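Local coordinates for chitin binding protein (Tectaria macrodonta, PDB 6IF7) that binds copper and chitin, is insecticidal, and possibly acts as a lytic polysaccharide monooxygenase of family AA10, at residues R13-N18 / Y40-V45; G52-L57 / Y162-R167; F95-T100 / G105-Y110. All blocks are in the same frame, centred on the assembly; numbering follows the deposited sequence.

Contact 1 (R13-N18 / Y40-V45); sequences RCRLEN and YDWNEV
R15, in the last turn of helix 10-16, lays its carbon stem against W42 and its guanidinium against Y40. The tight part is the stem: R15 CG lies 3.5 Å from W42 CD1, and CB follows at 3.8 Å from the same atom. A bend at chi2 (71°) then swings the charged end toward Y40, whose CE1 stands 3.8 Å above the middle of one guanidinium face. The two planes are 72° apart, so this is no parallel stack. Arginine suits the place because its methylenes pack on an aromatic ring while its end still seeks water. R15 NE donates to water 1 at 2.9 Å, in the guanidinium plane, and this water in turn donates to Y40 O at 3.0 Å. The looser side lies toward N18, whose OD1 stays 4.2 Å from Y40 OH without a bond; both atoms instead bond to E20, to its backbone N and its carboxylate respectively. Asparagine tolerates the positive phi with which N18 leaves the helix. With an alanine in place of R15, W42 and Y40 would probably face a gap, and the bridging water would lose its donor. W42 also meets Y12, and its side chain lies about 10 Å from the copper. The arrangement is consistent with the helical insertion after the first strand in AA10 enzymes, which flanks the copper site.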
loop_
_atom_site.group_PDB
_atom_site.type_symbol
_atom_site.label_atom_id
_atom_site.label_comp_id
_atom_site.label_asym_id
_atom_site.label_seq_id
_atom_site.Cartn_x
_atom_site.Cartn_y
_atom_site.Cartn_z
ATOM N N ARG A 13 -8.199 4.508 -2.545
ATOM C CA ARG A 13 -8.762 5.819 -2.167
ATOM C C ARG A 13 -9.016 6.745 -3.374
ATOM O O ARG A 13 -10.083 7.365 -3.474
ATOM C CB ARG A 13 -7.845 6.539 -1.174
ATOM C CG ARG A 13 -8.338 7.926 -0.749
ATOM C CD ARG A 13 -7.420 8.616 0.279
ATOM N NE ARG A 13 -7.792 8.294 1.655
ATOM C CZ ARG A 13 -8.851 8.776 2.303
ATOM N NH1 ARG A 13 -9.672 9.643 1.727
ATOM N NH2 ARG A 13 -9.089 8.395 3.553
ATOM N N CYS A 14 -8.029 6.871 -4.262
ATOM C CA CYS A 14 -8.206 7.696 -5.464
ATOM C C CYS A 14 -9.339 7.151 -6.351
ATOM O O CYS A 14 -10.151 7.926 -6.844
ATOM C CB CYS A 14 -6.900 7.888 -6.240
ATOM S SG CYS A 14 -5.659 8.851 -5.333
ATOM N N ARG A 15 -9.447 5.831 -6.478
ATOM C CA ARG A 15 -10.637 5.234 -7.105
ATOM C C ARG A 15 -11.941 5.714 -6.472
ATOM O O ARG A 15 -12.885 6.055 -7.196
ATOM C CB ARG A 15 -10.596 3.699 -7.048
ATOM C CG ARG A 15 -11.894 3.001 -7.440
ATOM C CD ARG A 15 -12.145 3.131 -8.932
ATOM N NE ARG A 15 -13.486 2.682 -9.317
ATOM C CZ ARG A 15 -14.588 3.431 -9.307
ATOM N NH1 ARG A 15 -14.576 4.688 -8.914
ATOM N NH2 ARG A 15 -15.728 2.902 -9.696
ATOM N N LEU A 16 -12.005 5.700 -5.137
ATOM C CA LEU A 16 -13.231 6.081 -4.427
ATOM C C LEU A 16 -13.527 7.567 -4.475
ATOM O O LEU A 16 -14.657 7.968 -4.253
ATOM C CB LEU A 16 -13.226 5.574 -2.986
ATOM C CG LEU A 16 -13.307 4.054 -2.854
ATOM C CD1 LEU A 16 -13.324 3.675 -1.379
ATOM C CD2 LEU A 16 -14.535 3.454 -3.551
ATOM N N GLU A 17 -12.530 8.382 -4.792
ATOM C CA GLU A 17 -12.775 9.793 -5.067
ATOM C C GLU A 17 -13.301 10.053 -6.489
ATOM O O GLU A 17 -13.605 11.197 -6.794
ATOM C CB GLU A 17 -11.509 10.601 -4.854
ATOM C CG GLU A 17 -11.010 10.599 -3.434
ATOM C CD GLU A 17 -9.806 11.503 -3.261
ATOM O OE1 GLU A 17 -9.482 12.214 -4.233
ATOM O OE2 GLU A 17 -9.189 11.511 -2.166
ATOM N N ASN A 18 -13.416 9.010 -7.323
ATOM C CA ASN A 18 -13.872 9.086 -8.727
ATOM C C ASN A 18 -12.756 9.557 -9.690
ATOM O O ASN A 18 -12.423 10.749 -9.736
ATOM C CB ASN A 18 -15.183 9.895 -8.867
ATOM C CG ASN A 18 -15.586 10.155 -10.309
ATOM O OD1 ASN A 18 -15.343 9.359 -11.218
ATOM N ND2 ASN A 18 -16.221 11.304 -10.514
ATOM N N TYR A 40 -9.348 2.644 -12.212
ATOM C CA TYR A 40 -10.356 1.606 -12.304
ATOM C C TYR A 40 -9.717 0.224 -12.162
ATOM O O TYR A 40 -10.395 -0.695 -11.759
ATOM C CB TYR A 40 -11.151 1.706 -13.605
ATOM C CG TYR A 40 -11.960 2.976 -13.711
ATOM C CD1 TYR A 40 -12.980 3.242 -12.806
ATOM C CD2 TYR A 40 -11.693 3.915 -14.704
ATOM C CE1 TYR A 40 -13.739 4.399 -12.901
ATOM C CE2 TYR A 40 -12.444 5.068 -14.815
ATOM C CZ TYR A 40 -13.466 5.301 -13.905
ATOM O OH TYR A 40 -14.181 6.463 -13.972
ATOM N N ASP A 41 -8.425 0.093 -12.487
ATOM C CA ASP A 41 -7.635 -1.117 -12.200
ATOM C C ASP A 41 -6.854 -1.020 -10.878
ATOM O O ASP A 41 -5.693 -1.476 -10.790
ATOM C CB ASP A 41 -6.640 -1.396 -13.338
ATOM C CG ASP A 41 -7.294 -1.447 -14.710
ATOM O OD1 ASP A 41 -8.530 -1.600 -14.785
ATOM O OD2 ASP A 41 -6.560 -1.321 -15.705
ATOM N N TRP A 42 -7.496 -0.470 -9.837
ATOM C CA TRP A 42 -6.848 -0.267 -8.515
ATOM C C TRP A 42 -6.419 -1.588 -7.865
ATOM O O TRP A 42 -5.506 -1.622 -7.010
ATOM C CB TRP A 42 -7.756 0.528 -7.549
ATOM C CG TRP A 42 -9.050 -0.161 -7.280
ATOM C CD1 TRP A 42 -10.210 -0.000 -7.963
ATOM C CD2 TRP A 42 -9.297 -1.167 -6.299
ATOM N NE1 TRP A 42 -11.188 -0.823 -7.450
ATOM C CE2 TRP A 42 -10.648 -1.557 -6.429
ATOM C CE3 TRP A 42 -8.520 -1.761 -5.302
ATOM C CZ2 TRP A 42 -11.231 -2.516 -5.608
ATOM C CZ3 TRP A 42 -9.116 -2.712 -4.464
ATOM C CH2 TRP A 42 -10.444 -3.078 -4.625
ATOM N N ASN A 43 -7.075 -2.669 -8.273
ATOM C CA ASN A 43 -6.839 -3.987 -7.686
ATOM C C ASN A 43 -5.699 -4.782 -8.323
ATOM O O ASN A 43 -5.483 -5.949 -7.972
ATOM C CB ASN A 43 -8.148 -4.805 -7.714
ATOM C CG ASN A 43 -8.654 -5.070 -9.129
ATOM O OD1 ASN A 43 -8.158 -4.510 -10.102
ATOM N ND2 ASN A 43 -9.662 -5.922 -9.237
ATOM N N GLU A 44 -4.976 -4.160 -9.253
ATOM C CA GLU A 44 -3.982 -4.862 -10.029
ATOM C C GLU A 44 -2.667 -4.081 -10.094
ATOM O O GLU A 44 -2.062 -3.949 -11.160
ATOM C CB GLU A 44 -4.539 -5.191 -11.434
ATOM C CG GLU A 44 -3.804 -6.337 -12.104
ATOM C CD GLU A 44 -4.331 -6.668 -13.481
ATOM O OE1 GLU A 44 -4.120 -5.876 -14.405
ATOM O OE2 GLU A 44 -4.941 -7.734 -13.633
ATOM N N VAL A 45 -2.205 -3.595 -8.943
ATOM C CA VAL A 45 -0.816 -3.127 -8.813
ATOM C C VAL A 45 0.054 -4.368 -8.557
ATOM O O VAL A 45 0.514 -4.635 -7.448
ATOM C CB VAL A 45 -0.655 -2.041 -7.734
ATOM C CG1 VAL A 45 0.763 -1.507 -7.730
ATOM C CG2 VAL A 45 -1.667 -0.912 -7.968
HETATM O O HOH W 1 -12.947 0.123 -10.488
#

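Contact 2 (G52-L57 / Y162-R167). With SO4 (sulfate ion), chain E.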
loop_
_atom_site.group_PDB
_atom_site.type_symbol
_atom_site.label_atom_id
_atom_site.label_comp_id
_atom_site.label_asym_id
_atom_site.label_seq_id
_atom_site.Cartn_x
_atom_site.Cartn_y
_atom_site.Cartn_z
ATOM N N GLY A 52 8.771 -13.427 -5.113
ATOM C CA GLY A 52 9.432 -12.944 -3.909
ATOM C C GLY A 52 10.582 -11.968 -4.097
ATOM O O GLY A 52 11.188 -11.538 -3.116
ATOM N N ARG A 53 10.864 -11.578 -5.339
ATOM C CA ARG A 53 12.044 -10.780 -5.675
ATOM C C ARG A 53 11.690 -9.291 -5.748
ATOM O O ARG A 53 11.966 -8.611 -6.731
ATOM C CB ARG A 53 12.635 -11.259 -7.006
ATOM C CG ARG A 53 13.024 -12.733 -7.007
ATOM C CD ARG A 53 13.413 -13.198 -8.395
ATOM N NE ARG A 53 12.256 -13.189 -9.286
ATOM C CZ ARG A 53 12.280 -12.899 -10.585
ATOM N NH1 ARG A 53 13.412 -12.549 -11.191
ATOM N NH2 ARG A 53 11.145 -12.928 -11.288
ATOM N N HIS A 54 11.138 -8.783 -4.660
ATOM C CA HIS A 54 10.520 -7.447 -4.631
ATOM C C HIS A 54 11.588 -6.342 -4.778
ATOM O O HIS A 54 11.507 -5.472 -5.643
ATOM C CB HIS A 54 9.728 -7.262 -3.318
ATOM C CG HIS A 54 8.879 -8.446 -2.944
ATOM N ND1 HIS A 54 7.930 -8.981 -3.789
ATOM C CD2 HIS A 54 8.855 -9.212 -1.823
ATOM C CE1 HIS A 54 7.353 -10.017 -3.207
ATOM N NE2 HIS A 54 7.893 -10.180 -2.012
ATOM N N ARG A 55 12.620 -6.439 -3.962
ATOM C CA ARG A 55 13.674 -5.441 -3.922
ATOM C C ARG A 55 14.549 -5.422 -5.165
ATOM O O ARG A 55 15.160 -4.422 -5.470
ATOM C CB ARG A 55 14.511 -5.652 -2.674
ATOM C CG ARG A 55 13.698 -5.446 -1.399
ATOM C CD ARG A 55 14.379 -6.048 -0.194
ATOM N NE ARG A 55 13.566 -5.853 1.005
ATOM C CZ ARG A 55 12.463 -6.538 1.310
ATOM N NH1 ARG A 55 11.969 -7.494 0.516
ATOM N NH2 ARG A 55 11.834 -6.264 2.438
ATOM N N GLU A 56 14.590 -6.543 -5.858
ATOM C CA GLU A 56 15.323 -6.717 -7.101
ATOM C C GLU A 56 14.554 -6.111 -8.276
ATOM O O GLU A 56 15.155 -5.472 -9.145
ATOM C CB GLU A 56 15.550 -8.226 -7.298
ATOM C CG GLU A 56 16.283 -8.694 -8.556
ATOM C CD GLU A 56 16.342 -10.227 -8.650
ATOM O OE1 GLU A 56 16.433 -10.910 -7.603
ATOM O OE2 GLU A 56 16.281 -10.765 -9.770
ATOM N N LEU A 57 13.234 -6.297 -8.301
ATOM C CA LEU A 57 12.394 -5.883 -9.430
ATOM C C LEU A 57 11.790 -4.487 -9.281
ATOM O O LEU A 57 11.274 -3.940 -10.230
ATOM C CB LEU A 57 11.256 -6.893 -9.629
ATOM C CG LEU A 57 11.638 -8.332 -10.032
ATOM C CD1 LEU A 57 10.417 -9.236 -9.959
ATOM C CD2 LEU A 57 12.262 -8.398 -11.429
ATOM N N TYR A 162 3.591 -0.160 3.802
ATOM C CA TYR A 162 3.773 -0.875 2.556
ATOM C C TYR A 162 3.400 -2.336 2.797
ATOM O O TYR A 162 3.947 -3.003 3.697
ATOM C CB TYR A 162 5.213 -0.778 2.100
ATOM C CG TYR A 162 5.472 -1.113 0.638
ATOM C CD1 TYR A 162 4.845 -0.404 -0.387
ATOM C CD2 TYR A 162 6.397 -2.088 0.282
ATOM C CE1 TYR A 162 5.107 -0.680 -1.730
ATOM C CE2 TYR A 162 6.683 -2.363 -1.051
ATOM C CZ TYR A 162 6.037 -1.672 -2.058
ATOM O OH TYR A 162 6.330 -1.963 -3.380
ATOM N N VAL A 163 2.434 -2.809 2.018
ATOM C CA VAL A 163 1.960 -4.182 2.114
ATOM C C VAL A 163 2.276 -4.895 0.811
ATOM O O VAL A 163 1.911 -4.427 -0.283
ATOM C CB VAL A 163 0.468 -4.236 2.491
ATOM C CG1 VAL A 163 -0.016 -5.672 2.662
ATOM C CG2 VAL A 163 0.276 -3.474 3.788
ATOM N N ILE A 164 2.985 -6.018 0.948
ATOM C CA ILE A 164 3.293 -6.909 -0.150
ATOM C C ILE A 164 2.469 -8.192 0.030
ATOM O O ILE A 164 2.582 -8.863 1.061
ATOM C CB ILE A 164 4.804 -7.261 -0.165
ATOM C CG1 ILE A 164 5.650 -5.999 -0.234
ATOM C CG2 ILE A 164 5.121 -8.183 -1.332
ATOM C CD1 ILE A 164 7.121 -6.202 0.092
ATOM N N TRP A 165 1.649 -8.533 -0.960
ATOM C CA TRP A 165 0.840 -9.774 -0.958
ATOM C C TRP A 165 1.460 -10.747 -1.954
ATOM O O TRP A 165 1.262 -10.602 -3.164
ATOM C CB TRP A 165 -0.613 -9.444 -1.343
ATOM C CG TRP A 165 -1.622 -10.585 -1.309
ATOM C CD1 TRP A 165 -1.535 -11.742 -0.597
ATOM C CD2 TRP A 165 -2.911 -10.611 -1.960
ATOM N NE1 TRP A 165 -2.667 -12.508 -0.796
ATOM C CE2 TRP A 165 -3.527 -11.829 -1.623
ATOM C CE3 TRP A 165 -3.587 -9.725 -2.825
ATOM C CZ2 TRP A 165 -4.805 -12.192 -2.101
ATOM C CZ3 TRP A 165 -4.841 -10.087 -3.307
ATOM C CH2 TRP A 165 -5.444 -11.308 -2.937
ATOM N N GLN A 166 2.239 -11.710 -1.452
ATOM C CA GLN A 166 2.887 -12.732 -2.298
ATOM C C GLN A 166 2.004 -14.000 -2.348
ATOM O O GLN A 166 1.686 -14.593 -1.318
ATOM C CB GLN A 166 4.302 -13.044 -1.765
ATOM C CG GLN A 166 5.099 -14.102 -2.537
ATOM C CD GLN A 166 5.368 -13.751 -4.006
ATOM O OE1 GLN A 166 6.219 -12.925 -4.317
ATOM N NE2 GLN A 166 4.655 -14.402 -4.909
ATOM N N ARG A 167 1.590 -14.397 -3.546
ATOM C CA ARG A 167 0.850 -15.658 -3.718
ATOM C C ARG A 167 1.741 -16.866 -3.519
ATOM O O ARG A 167 2.932 -16.793 -3.790
ATOM C CB ARG A 167 0.200 -15.731 -5.095
ATOM C CG ARG A 167 -0.993 -14.817 -5.173
ATOM C CD ARG A 167 -1.550 -14.766 -6.558
ATOM N NE ARG A 167 -2.107 -16.049 -6.956
ATOM C CZ ARG A 167 -2.785 -16.247 -8.080
ATOM N NH1 ARG A 167 -3.011 -15.259 -8.930
ATOM N NH2 ARG A 167 -3.244 -17.456 -8.347
HETATM S S SO4 E . -5.623 -16.171 -11.169
HETATM O O1 SO4 E . -6.700 -16.213 -12.186
HETATM O O2 SO4 E . -4.315 -16.411 -11.841
HETATM O O3 SO4 E . -5.866 -17.206 -10.125
HETATM O O4 SO4 E . -5.636 -14.835 -10.530
#
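The imidazole of H54 is sandwiched: I164 CG2 covers one face, 3.6 Å from the ring centroid and 18° off its normal, as a CH-pi contact, while G52 O sits 3.5 Å above the plane of the opposite face. H54 ND1 bonds to the hydroxyl of Y175, and Q166 OE1 approaches the ring obliquely, 3.3 Å from H54 CE1, its amide plane nearly aligned with the ring. Histidine fits here because it offers apolar faces and polar nitrogens together. The same Q166 OE1 accepts the backbone N of G52 at 2.7 Å, a short but bent bond whose donor stands well above the carbonyl plane. Bent at chi2 (61°), the Q166 chain also presents NE2 to R167 O at 3.2 Å, on a lone pair and close to straight, so both ends of the amide are used and its rotation is fixed. Positive phi favours glycine at G52. Further along, R167 NH2 donates at 3.2 Å to O3 of a sulfate probably from the crystallisation liquor, and the guanidinium also pairs with D169 and E172. I164 and Q166 point to the 52-57 loop and short helix, W165 to the other side, the alternation of a beta-sandwich strand whose outer face is capped by a loop.

Contact 3 (F95-T100 / G105-Y110). With NAG (2-acetamido-2-deoxy-beta-D-glucopyranose), chain B; NAG (2-acetamido-2-deoxy-beta-D-glucopyranose), chain C.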
loop_
_atom_site.group_PDB
_atom_site.type_symbol
_atom_site.label_atom_id
_atom_site.label_comp_id
_atom_site.label_asym_id
_atom_site.label_seq_id
_atom_site.Cartn_x
_atom_site.Cartn_y
_atom_site.Cartn_z
ATOM N N PHE A 95 -6.930 -3.930 10.736
ATOM C CA PHE A 95 -6.354 -3.934 9.393
ATOM C C PHE A 95 -7.248 -4.748 8.445
ATOM O O PHE A 95 -7.674 -5.886 8.775
ATOM C CB PHE A 95 -4.927 -4.487 9.333
ATOM C CG PHE A 95 -3.927 -3.733 10.165
ATOM C CD1 PHE A 95 -3.359 -2.550 9.701
ATOM C CD2 PHE A 95 -3.528 -4.226 11.419
ATOM C CE1 PHE A 95 -2.423 -1.859 10.459
ATOM C CE2 PHE A 95 -2.594 -3.545 12.180
ATOM C CZ PHE A 95 -2.048 -2.365 11.700
ATOM N N ARG A 96 -7.513 -4.164 7.266
ATOM C CA ARG A 96 -8.336 -4.819 6.237
ATOM C C ARG A 96 -7.677 -4.678 4.886
ATOM O O ARG A 96 -7.208 -3.604 4.556
ATOM C CB ARG A 96 -9.725 -4.200 6.176
ATOM C CG ARG A 96 -10.478 -4.189 7.497
ATOM C CD ARG A 96 -10.989 -5.561 7.873
ATOM N NE ARG A 96 -11.734 -5.511 9.139
ATOM C CZ ARG A 96 -11.256 -5.798 10.363
ATOM N NH1 ARG A 96 -9.990 -6.196 10.577
ATOM N NH2 ARG A 96 -12.075 -5.709 11.405
ATOM N N TYR A 97 -7.640 -5.780 4.126
ATOM C CA TYR A 97 -7.166 -5.818 2.730
ATOM C C TYR A 97 -8.339 -6.317 1.910
ATOM O O TYR A 97 -8.751 -7.490 2.041
ATOM C CB TYR A 97 -5.971 -6.778 2.571
ATOM C CG TYR A 97 -5.265 -6.695 1.222
ATOM C CD1 TYR A 97 -5.820 -7.231 0.057
ATOM C CD2 TYR A 97 -4.029 -6.075 1.118
ATOM C CE1 TYR A 97 -5.169 -7.125 -1.151
ATOM C CE2 TYR A 97 -3.373 -5.979 -0.084
ATOM C CZ TYR A 97 -3.943 -6.495 -1.209
ATOM O OH TYR A 97 -3.225 -6.372 -2.379
ATOM N N ILE A 98 -8.872 -5.435 1.069
ATOM C CA ILE A 98 -10.036 -5.773 0.240
ATOM C C ILE A 98 -9.560 -6.585 -0.965
ATOM O O ILE A 98 -8.622 -6.186 -1.688
ATOM C CB ILE A 98 -10.905 -4.549 -0.191
ATOM C CG1 ILE A 98 -12.114 -5.013 -1.047
ATOM C CG2 ILE A 98 -10.115 -3.506 -0.977
ATOM C CD1 ILE A 98 -13.191 -3.957 -1.229
ATOM N N ALA A 99 -10.194 -7.737 -1.141
ATOM C CA ALA A 99 -9.847 -8.661 -2.201
ATOM C C ALA A 99 -11.062 -8.810 -3.115
ATOM O O ALA A 99 -12.085 -9.346 -2.708
ATOM C CB ALA A 99 -9.423 -10.003 -1.621
ATOM N N THR A 100 -10.942 -8.292 -4.343
ATOM C CA THR A 100 -11.912 -8.548 -5.418
ATOM C C THR A 100 -11.857 -10.031 -5.852
ATOM O O THR A 100 -12.852 -10.582 -6.296
ATOM C CB THR A 100 -11.663 -7.639 -6.646
ATOM O OG1 THR A 100 -10.354 -7.879 -7.166
ATOM C CG2 THR A 100 -11.760 -6.173 -6.267
ATOM N N GLY A 105 -1.997 -16.932 -0.423
ATOM C CA GLY A 105 -0.807 -16.084 -0.310
ATOM C C GLY A 105 -0.594 -15.555 1.094
ATOM O O GLY A 105 -1.373 -15.830 2.003
ATOM N N PHE A 106 0.478 -14.795 1.255
ATOM C CA PHE A 106 0.801 -14.169 2.541
ATOM C C PHE A 106 1.062 -12.688 2.371
ATOM O O PHE A 106 1.492 -12.238 1.305
ATOM C CB PHE A 106 2.001 -14.856 3.218
ATOM C CG PHE A 106 3.300 -14.767 2.453
ATOM C CD1 PHE A 106 4.163 -13.676 2.621
ATOM C CD2 PHE A 106 3.713 -15.814 1.634
ATOM C CE1 PHE A 106 5.376 -13.620 1.948
ATOM C CE2 PHE A 106 4.938 -15.764 0.962
ATOM C CZ PHE A 106 5.768 -14.664 1.114
ATOM N N PHE A 107 0.807 -11.954 3.440
ATOM C CA PHE A 107 0.932 -10.516 3.454
ATOM C C PHE A 107 2.054 -10.094 4.381
ATOM O O PHE A 107 1.993 -10.379 5.586
ATOM C CB PHE A 107 -0.358 -9.870 3.968
ATOM C CG PHE A 107 -1.564 -10.140 3.117
ATOM C CD1 PHE A 107 -2.299 -11.311 3.268
ATOM C CD2 PHE A 107 -1.994 -9.203 2.169
ATOM C CE1 PHE A 107 -3.434 -11.550 2.487
ATOM C CE2 PHE A 107 -3.114 -9.445 1.387
ATOM C CZ PHE A 107 -3.834 -10.611 1.549
ATOM N N GLU A 108 3.029 -9.366 3.836
ATOM C CA GLU A 108 4.060 -8.700 4.635
ATOM C C GLU A 108 3.715 -7.215 4.795
ATOM O O GLU A 108 3.466 -6.532 3.803
ATOM C CB GLU A 108 5.427 -8.837 3.961
ATOM C CG GLU A 108 5.944 -10.261 3.814
ATOM C CD GLU A 108 7.217 -10.350 2.973
ATOM O OE1 GLU A 108 7.694 -9.279 2.486
ATOM O OE2 GLU A 108 7.749 -11.489 2.837
ATOM N N PHE A 109 3.691 -6.734 6.044
ATOM C CA PHE A 109 3.454 -5.317 6.378
ATOM C C PHE A 109 4.749 -4.649 6.823
ATOM O O PHE A 109 5.343 -5.045 7.820
ATOM C CB PHE A 109 2.450 -5.152 7.524
ATOM C CG PHE A 109 1.030 -5.400 7.152
ATOM C CD1 PHE A 109 0.619 -6.634 6.665
ATOM C CD2 PHE A 109 0.066 -4.425 7.366
ATOM C CE1 PHE A 109 -0.706 -6.883 6.370
ATOM C CE2 PHE A 109 -1.261 -4.664 7.059
ATOM C CZ PHE A 109 -1.647 -5.895 6.557
ATOM N N TYR A 110 5.149 -3.603 6.108
ATOM C CA TYR A 110 6.302 -2.795 6.479
ATOM C C TYR A 110 5.822 -1.409 6.811
ATOM O O TYR A 110 4.847 -0.933 6.219
ATOM C CB TYR A 110 7.298 -2.700 5.321
ATOM C CG TYR A 110 7.885 -4.046 4.927
ATOM C CD1 TYR A 110 7.191 -4.899 4.044
ATOM C CD2 TYR A 110 9.118 -4.492 5.449
ATOM C CE1 TYR A 110 7.712 -6.133 3.681
ATOM C CE2 TYR A 110 9.648 -5.726 5.077
ATOM C CZ TYR A 110 8.938 -6.544 4.192
ATOM O OH TYR A 110 9.422 -7.768 3.800
HETATM C C1 NAG B . 6.751 -14.169 5.543
HETATM C C2 NAG B . 8.246 -14.275 5.259
HETATM C C3 NAG B . 8.435 -15.127 4.036
HETATM C C4 NAG B . 7.836 -16.499 4.254
HETATM C C5 NAG B . 6.358 -16.366 4.573
HETATM C C6 NAG B . 5.779 -17.719 4.934
HETATM C C7 NAG B . 9.717 -12.410 5.781
HETATM C C8 NAG B . 10.224 -11.077 5.330
HETATM N N2 NAG B . 8.834 -12.972 4.985
HETATM O O3 NAG B . 9.842 -15.253 3.769
HETATM O O4 NAG B . 8.036 -17.268 3.070
HETATM O O5 NAG B . 6.195 -15.487 5.676
HETATM O O6 NAG B . 4.407 -17.536 5.287
HETATM O O7 NAG B . 10.097 -12.945 6.790
HETATM C C1 NAG C . 8.596 -18.557 3.311
HETATM C C2 NAG C . 8.529 -19.375 2.022
HETATM C C3 NAG C . 9.153 -20.743 2.228
HETATM C C4 NAG C . 10.515 -20.638 2.897
HETATM C C5 NAG C . 10.487 -19.737 4.125
HETATM C C6 NAG C . 11.895 -19.704 4.714
HETATM C C7 NAG C . 6.791 -19.108 0.304
HETATM C C8 NAG C . 5.408 -19.464 -0.137
HETATM N N2 NAG C . 7.174 -19.549 1.519
HETATM O O3 NAG C . 9.349 -21.308 0.946
HETATM O O4 NAG C . 10.969 -21.928 3.292
HETATM O O5 NAG C . 9.962 -18.460 3.719
HETATM O O6 NAG C . 12.051 -18.589 5.560
HETATM O O7 NAG C . 7.508 -18.471 -0.448
#
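Y97 and F107 meet edge to face deep between two sheets, and Y97 can be followed from root to tip. Its CB is 4.1 Å from F107 CE2. With CG anti to the backbone N (chi1 -170°), the ring swings out toward strand 105-111 and receives F107 CE2 over its centre. CG and CD2 each lie 3.5 Å from that one carbon, and the far atoms CE1 and CZ are 4.0 Å from it, so CE2, at the edge of F107, bears most of the contact. The planes are inclined by 58°, a T-shaped pair tilted from upright. At the tip, OH packs against the indole of W165, which also stacks on F107. One step along, F109 turns its edge to the face of F95 with planes at 70°, CE2 coming 4.0 Å from F95 CD1. Phenylalanines suit these places because they fill the interior without needing polar partners.

The alternate residues of 105-110 point the other way, to a glycan that is probably N-linked at N134. The sugar of chain B sets its C5 3.7 Å above the face of F106, and its N2 donates almost straight to E108 OE2 at 2.8 Å. Y110 OH donates to E108 OE1 at 2.6 Å, meeting it from above the carboxylate plane; R55 bonds to the same hydroxyl and probably helps Y110 to position the carboxylate for the sugar. Aromatic rings from facing strands meeting edge to face are the core of a beta sandwich, here the immunoglobulin-like fold of lytic polysaccharide monooxygenases.

In the fold
All three contacts belong to the one lytic polysaccharide monooxygenase domain. Contact 1 closes before the others open, and contact 3 falls between the two segments of contact 2. Contacts 2 and 3 share a sheet, in which strands 159-167 and 105-111 are antiparallel neighbours; their centres are 12 Å apart. Contact 3 fills the sandwich interior, while contact 2 ties a loop and short helix to the same sheet's outer side. Contact 1, its centre 16 Å from that of contact 3, belongs to the helical region; N43 and T100 probably join the two by a hydrogen bond. W42 of contact 1 lies near H1 and W165 of contact 2 meets H103, so the copper site probably lies close to where helical region and sandwich meet.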